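PDB 6MJP: lipopolysaccharide export system protein LptC from Vibrio cholerae, which is thought to take part in moving lipopolysaccharide from the inner membrane toward the outer membrane, passing it to the periplasmic protein LptA. Local coordinates for residues Y60-I65 with P81-Y86; S140-A145 with K164-D169. One frame throughout, in Å; residues are numbered along the deposited sequence.

Contact 1. Residues Y60-I65 with P81-Y86; sequences YVITSI and PILKVY
Leu83 sits between Tyr60 and Ile62 on the neighbouring strand and carries the tight side of this contact. Its CG lies anti to the backbone N (chi1 173°), and the CD1 methyl beyond it meets both neighbours: 3.6 Å from Tyr60 CD1, obliquely to the ring, and 3.6 Å from Ile62 CG1. Further along, Ile62 CG2 lies beside Pro81 CB at 4.0 Å. This face is buried: Leu138 touches both Tyr60 and Leu83, Phe78 covers Ile62, and the phenol oxygen of Tyr60 bonds to Gln107.

The other face is looser. Val61 CG2 approaches Tyr86 CE1 at 3.7 Å, while Thr63, Ile82 and Lys84 are partly exposed. Lys84 NZ reaches across to Glu95 in a salt bridge, and Arg58, earlier on the first strand, makes a cation-pi contact with the Tyr86 ring.

Between the faces the antiparallel backbones are laced by Val61 N to Lys84 O (3.0 Å), Lys84 N to Val61 O (2.8 Å) and Thr63 N to Ile82 O (2.8 Å). The chemistry is that of an interior strand pair in a jellyroll sheet: backbone bonds set the register, mostly apolar side chains pack one face, and Lys84 with its salt bridge lies on the other.

Contact 2. Residues S140-A145 with K164-D169; sequences SRDFWA and KGNFAD
The Phe143 ring lies flat over Gly165, whose CA is 3.7 Å from the ring centroid and whose lack of a side chain lets the ring settle on the backbone in a CH-pi contact. Phe143 CG stands between the backbone N and the carbonyl carbon (chi1 55°), turned toward the other strand. Phe167 follows: its ring has Phe143 CE2 over its centre and meets the Phe143 ring obliquely, the two planes 38° apart and the centroids 4.4 Å apart. The Phe167 ring also meets Trp94 of the opposing sheet.

The polar atoms are satisfied less evenly. Phe167 N gives its hydrogen to Arg141 O at 3.0 Å, from well above the carbonyl plane, and Asn166 CA adds a CH contact to the same oxygen. Gly165 N reaches Phe143 O in a weak bond of 3.0 Å. In return Phe143 N points at Gly165 O, but the two are modelled too close for the length to be trusted.

The side-chain bonds are weak too. Asn166 ND2 gives a weak bond of 3.4 Å to Asp142 OD1, the amide and carboxylate planes 69° apart, and Asn166 OD1 bonds weakly to Ser171 N. Asp142 N reaches Ser140 OG weakly, also at 3.4 Å. The guanidinium of Arg141 reaches beyond the pair, NH1 bonding weakly to Asn59 OD1. On the exposed face Trp144 and Lys164 run side by side, Lys164 CG 3.4 Å from Trp144 CD1, while Lys164 NZ has a long, weak ion pair with Glu173.

Such chemistry suits a strand pair at one end of a jellyroll sheet within this chain: aromatic carbon supplies cohesion on the face turned to the opposing sheet, and on the other weak polar bonds join the packing of Trp144 on Lys164.

How the contacts relate
Contacts 1 and 2 are both antiparallel strand pairs, but they belong to the two different sheets of the same jellyroll. Contact 1 is buried and pairs strands that each have a further neighbour in their sheet. Contact 2 lies at the surface and includes strand 164-166, outermost in its own. Mixed aliphatic and tyrosine packing and regular backbone bonds mark the first; the second relies on two phenylalanines and a glycine, with mostly weak bonds around them. The contacts meet through Arg141, whose NE packs on Val85 CG1 at 3.5 Å. Trp94 forms a second bridge, touching Val85 of contact 1 and Phe167 of contact 2.

Contact 1. Residues Y60-I65 with P81-Y86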
loop_
_atom_site.group_PDB
_atom_site.type_symbol
_atom_site.label_atom_id
_atom_site.label_comp_id
_atom_site.label_asym_id
_atom_site.label_seq_id
_atom_site.Cartn_x
_atom_site.Cartn_y
_atom_site.Cartn_z
ATOM N N TYR C 60 8.047 -63.454 23.720
ATOM C CA TYR C 60 6.649 -63.870 23.671
ATOM C C TYR C 60 5.908 -62.980 22.681
ATOM O O TYR C 60 6.447 -61.992 22.179
ATOM C CB TYR C 60 5.988 -63.816 25.061
ATOM C CG TYR C 60 5.929 -62.423 25.643
ATOM C CD1 TYR C 60 4.885 -61.559 25.331
ATOM C CD2 TYR C 60 6.924 -61.963 26.491
ATOM C CE1 TYR C 60 4.836 -60.275 25.844
ATOM C CE2 TYR C 60 6.879 -60.683 27.018
ATOM C CZ TYR C 60 5.825 -59.847 26.694
ATOM O OH TYR C 60 5.767 -58.569 27.196
ATOM N N VAL C 61 4.655 -63.346 22.414
ATOM C CA VAL C 61 3.780 -62.615 21.502
ATOM C C VAL C 61 2.396 -62.559 22.129
ATOM O O VAL C 61 1.884 -63.580 22.598
ATOM C CB VAL C 61 3.714 -63.274 20.108
ATOM C CG1 VAL C 61 2.684 -62.574 19.223
ATOM C CG2 VAL C 61 5.088 -63.281 19.440
ATOM N N ILE C 62 1.799 -61.370 22.154
ATOM C CA ILE C 62 0.432 -61.183 22.628
ATOM C C ILE C 62 -0.380 -60.642 21.464
ATOM O O ILE C 62 -0.183 -59.494 21.044
ATOM C CB ILE C 62 0.346 -60.237 23.832
ATOM C CG1 ILE C 62 1.339 -60.645 24.919
ATOM C CG2 ILE C 62 -1.060 -60.256 24.384
ATOM C CD1 ILE C 62 1.222 -59.823 26.179
ATOM N N THR C 63 -1.292 -61.460 20.947
ATOM C CA THR C 63 -2.210 -61.058 19.889
ATOM C C THR C 63 -3.587 -60.864 20.515
ATOM O O THR C 63 -4.200 -61.828 20.986
ATOM C CB THR C 63 -2.244 -62.095 18.769
ATOM O OG1 THR C 63 -0.911 -62.328 18.294
ATOM C CG2 THR C 63 -3.100 -61.605 17.620
ATOM N N SER C 64 -4.063 -59.620 20.523
ATOM C CA SER C 64 -5.343 -59.261 21.118
ATOM C C SER C 64 -6.184 -58.499 20.105
ATOM O O SER C 64 -5.687 -58.026 19.078
ATOM C CB SER C 64 -5.151 -58.415 22.385
ATOM O OG SER C 64 -4.486 -57.196 22.095
ATOM N N ILE C 65 -7.482 -58.386 20.406
ATOM C CA ILE C 65 -8.386 -57.602 19.571
ATOM C C ILE C 65 -8.488 -56.161 20.042
ATOM O O ILE C 65 -9.019 -55.311 19.309
ATOM C CB ILE C 65 -9.799 -58.219 19.521
ATOM C CG1 ILE C 65 -10.522 -58.028 20.855
ATOM C CG2 ILE C 65 -9.725 -59.697 19.169
ATOM C CD1 ILE C 65 -11.984 -58.416 20.811
ATOM N N PRO C 81 -6.930 -61.554 24.865
ATOM C CA PRO C 81 -5.535 -61.695 24.448
ATOM C C PRO C 81 -5.187 -63.136 24.085
ATOM O O PRO C 81 -5.889 -64.093 24.422
ATOM C CB PRO C 81 -4.754 -61.199 25.671
ATOM C CG PRO C 81 -5.607 -61.594 26.813
ATOM C CD PRO C 81 -7.050 -61.493 26.334
ATOM N N ILE C 82 -4.079 -63.275 23.360
ATOM C CA ILE C 82 -3.555 -64.575 22.953
ATOM C C ILE C 82 -2.051 -64.524 23.154
ATOM O O ILE C 82 -1.352 -63.831 22.409
ATOM C CB ILE C 82 -3.885 -64.915 21.495
ATOM C CG1 ILE C 82 -5.394 -65.014 21.285
ATOM C CG2 ILE C 82 -3.150 -66.181 21.061
ATOM C CD1 ILE C 82 -5.792 -65.096 19.836
ATOM N N LEU C 83 -1.545 -65.250 24.144
ATOM C CA LEU C 83 -0.130 -65.189 24.491
ATOM C C LEU C 83 0.589 -66.437 24.003
ATOM O O LEU C 83 0.327 -67.539 24.492
ATOM C CB LEU C 83 0.067 -65.040 25.997
ATOM C CG LEU C 83 1.541 -65.144 26.397
ATOM C CD1 LEU C 83 2.378 -64.038 25.766
ATOM C CD2 LEU C 83 1.659 -65.097 27.883
ATOM N N LYS C 84 1.521 -66.263 23.082
ATOM C CA LYS C 84 2.353 -67.363 22.620
ATOM C C LYS C 84 3.713 -67.276 23.304
ATOM O O LYS C 84 4.441 -66.296 23.122
ATOM C CB LYS C 84 2.494 -67.326 21.101
ATOM C CG LYS C 84 1.162 -67.101 20.392
ATOM C CD LYS C 84 1.336 -66.916 18.893
ATOM C CE LYS C 84 -0.012 -66.821 18.185
ATOM N NZ LYS C 84 -0.840 -68.051 18.361
ATOM N N VAL C 85 4.049 -68.286 24.101
ATOM C CA VAL C 85 5.358 -68.349 24.742
ATOM C C VAL C 85 6.309 -69.107 23.830
ATOM O O VAL C 85 5.926 -70.089 23.187
ATOM C CB VAL C 85 5.271 -69.005 26.132
ATOM C CG1 VAL C 85 6.614 -68.928 26.837
ATOM C CG2 VAL C 85 4.215 -68.311 26.966
ATOM N N TYR C 86 7.550 -68.640 23.749
ATOM C CA TYR C 86 8.535 -69.214 22.845
ATOM C C TYR C 86 9.776 -69.625 23.618
ATOM O O TYR C 86 10.321 -68.834 24.395
ATOM C CB TYR C 86 8.923 -68.230 21.745
ATOM C CG TYR C 86 7.849 -67.984 20.714
ATOM C CD1 TYR C 86 6.847 -67.055 20.944
ATOM C CD2 TYR C 86 7.847 -68.665 19.501
ATOM C CE1 TYR C 86 5.864 -66.812 20.003
ATOM C CE2 TYR C 86 6.866 -68.430 18.550
ATOM C CZ TYR C 86 5.874 -67.499 18.809
ATOM O OH TYR C 86 4.887 -67.248 17.880
#

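Contact 2. Residues S140-A145 with K164-D169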
loop_
_atom_site.group_PDB
_atom_site.type_symbol
_atom_site.label_atom_id
_atom_site.label_comp_id
_atom_site.label_asym_id
_atom_site.label_seq_id
_atom_site.Cartn_x
_atom_site.Cartn_y
_atom_site.Cartn_z
ATOM N N SER C 140 10.314 -64.338 34.123
ATOM C CA SER C 140 10.650 -65.592 34.789
ATOM C C SER C 140 9.796 -66.757 34.319
ATOM O O SER C 140 10.156 -67.907 34.580
ATOM C CB SER C 140 10.507 -65.451 36.306
ATOM O OG SER C 140 9.168 -65.158 36.671
ATOM N N ARG C 141 8.676 -66.484 33.651
ATOM C CA ARG C 141 7.670 -67.459 33.234
ATOM C C ARG C 141 6.958 -68.129 34.409
ATOM O O ARG C 141 6.158 -69.051 34.200
ATOM C CB ARG C 141 8.270 -68.512 32.295
ATOM C CG ARG C 141 8.290 -68.040 30.855
ATOM C CD ARG C 141 9.475 -68.585 30.085
ATOM N NE ARG C 141 9.473 -68.097 28.709
ATOM C CZ ARG C 141 9.788 -66.855 28.357
ATOM N NH1 ARG C 141 10.121 -65.962 29.279
ATOM N NH2 ARG C 141 9.766 -66.500 27.077
ATOM N N ASP C 142 7.204 -67.677 35.636
ATOM C CA ASP C 142 6.515 -68.242 36.790
ATOM C C ASP C 142 5.056 -67.810 36.783
ATOM O O ASP C 142 4.743 -66.645 36.528
ATOM C CB ASP C 142 7.195 -67.798 38.088
ATOM C CG ASP C 142 8.658 -68.222 38.169
ATOM O OD1 ASP C 142 9.169 -68.815 37.197
ATOM O OD2 ASP C 142 9.301 -67.959 39.209
ATOM N N PHE C 143 4.152 -68.748 37.059
ATOM C CA PHE C 143 2.733 -68.429 37.042
ATOM C C PHE C 143 2.066 -68.822 38.351
ATOM O O PHE C 143 2.456 -69.790 39.005
ATOM C CB PHE C 143 1.998 -69.085 35.852
ATOM C CG PHE C 143 2.148 -70.584 35.754
ATOM C CD1 PHE C 143 1.333 -71.439 36.495
ATOM C CD2 PHE C 143 3.060 -71.141 34.865
ATOM C CE1 PHE C 143 1.456 -72.817 36.372
ATOM C CE2 PHE C 143 3.192 -72.524 34.741
ATOM C CZ PHE C 143 2.385 -73.357 35.488
ATOM N N TRP C 144 1.056 -68.043 38.728
ATOM C CA TRP C 144 0.249 -68.299 39.908
ATOM C C TRP C 144 -1.214 -68.418 39.501
ATOM O O TRP C 144 -1.669 -67.766 38.554
ATOM C CB TRP C 144 0.394 -67.182 40.958
ATOM C CG TRP C 144 1.763 -67.042 41.567
ATOM C CD1 TRP C 144 2.845 -67.846 41.356
ATOM C CD2 TRP C 144 2.191 -66.031 42.494
ATOM N NE1 TRP C 144 3.919 -67.401 42.090
ATOM C CE2 TRP C 144 3.544 -66.288 42.797
ATOM C CE3 TRP C 144 1.562 -64.935 43.095
ATOM C CZ2 TRP C 144 4.278 -65.489 43.673
ATOM C CZ3 TRP C 144 2.293 -64.144 43.967
ATOM C CH2 TRP C 144 3.636 -64.425 44.246
ATOM N N ALA C 145 -1.946 -69.259 40.228
ATOM C CA ALA C 145 -3.385 -69.401 40.046
ATOM C C ALA C 145 -3.992 -69.805 41.380
ATOM O O ALA C 145 -3.555 -70.791 41.981
ATOM C CB ALA C 145 -3.711 -70.440 38.971
ATOM N N LYS C 164 0.598 -73.316 41.266
ATOM C CA LYS C 164 1.712 -72.373 41.172
ATOM C C LYS C 164 2.866 -73.065 40.452
ATOM O O LYS C 164 3.528 -73.929 41.037
ATOM C CB LYS C 164 2.163 -71.889 42.536
ATOM C CG LYS C 164 3.436 -71.047 42.462
ATOM C CD LYS C 164 3.977 -70.706 43.834
ATOM C CE LYS C 164 4.511 -71.945 44.532
ATOM N NZ LYS C 164 5.650 -72.560 43.794
ATOM N N GLY C 165 3.139 -72.676 39.201
ATOM C CA GLY C 165 4.309 -73.170 38.508
ATOM C C GLY C 165 5.008 -72.187 37.572
ATOM O O GLY C 165 4.812 -70.976 37.680
ATOM N N ASN C 166 5.859 -72.682 36.687
ATOM C CA ASN C 166 6.429 -71.849 35.646
ATOM C C ASN C 166 6.575 -72.626 34.362
ATOM O O ASN C 166 6.861 -73.824 34.371
ATOM C CB ASN C 166 7.813 -71.320 36.045
ATOM C CG ASN C 166 8.767 -72.431 36.473
ATOM O OD1 ASN C 166 8.409 -73.621 36.493
ATOM N ND2 ASN C 166 9.995 -72.046 36.819
ATOM N N PHE C 167 6.361 -71.944 33.266
ATOM C CA PHE C 167 6.606 -72.585 32.004
ATOM C C PHE C 167 8.091 -72.602 31.651
ATOM O O PHE C 167 8.447 -73.171 30.617
ATOM C CB PHE C 167 5.814 -71.889 30.909
ATOM C CG PHE C 167 4.339 -71.936 31.124
ATOM C CD1 PHE C 167 3.637 -73.096 30.883
ATOM C CD2 PHE C 167 3.649 -70.819 31.562
ATOM C CE1 PHE C 167 2.273 -73.152 31.056
ATOM C CE2 PHE C 167 2.284 -70.858 31.739
ATOM C CZ PHE C 167 1.587 -72.030 31.488
ATOM N N ALA C 168 8.973 -72.025 32.475
ATOM C CA ALA C 168 10.404 -72.107 32.205
ATOM C C ALA C 168 10.814 -73.563 31.997
ATOM O O ALA C 168 11.291 -73.953 30.912
ATOM C CB ALA C 168 11.226 -71.501 33.362
ATOM N N ASP C 169 10.598 -74.373 33.035
ATOM C CA ASP C 169 11.129 -75.740 33.131
ATOM C C ASP C 169 9.998 -76.771 33.190
ATOM O O ASP C 169 10.253 -77.976 33.540
ATOM C CB ASP C 169 12.019 -75.880 34.413
#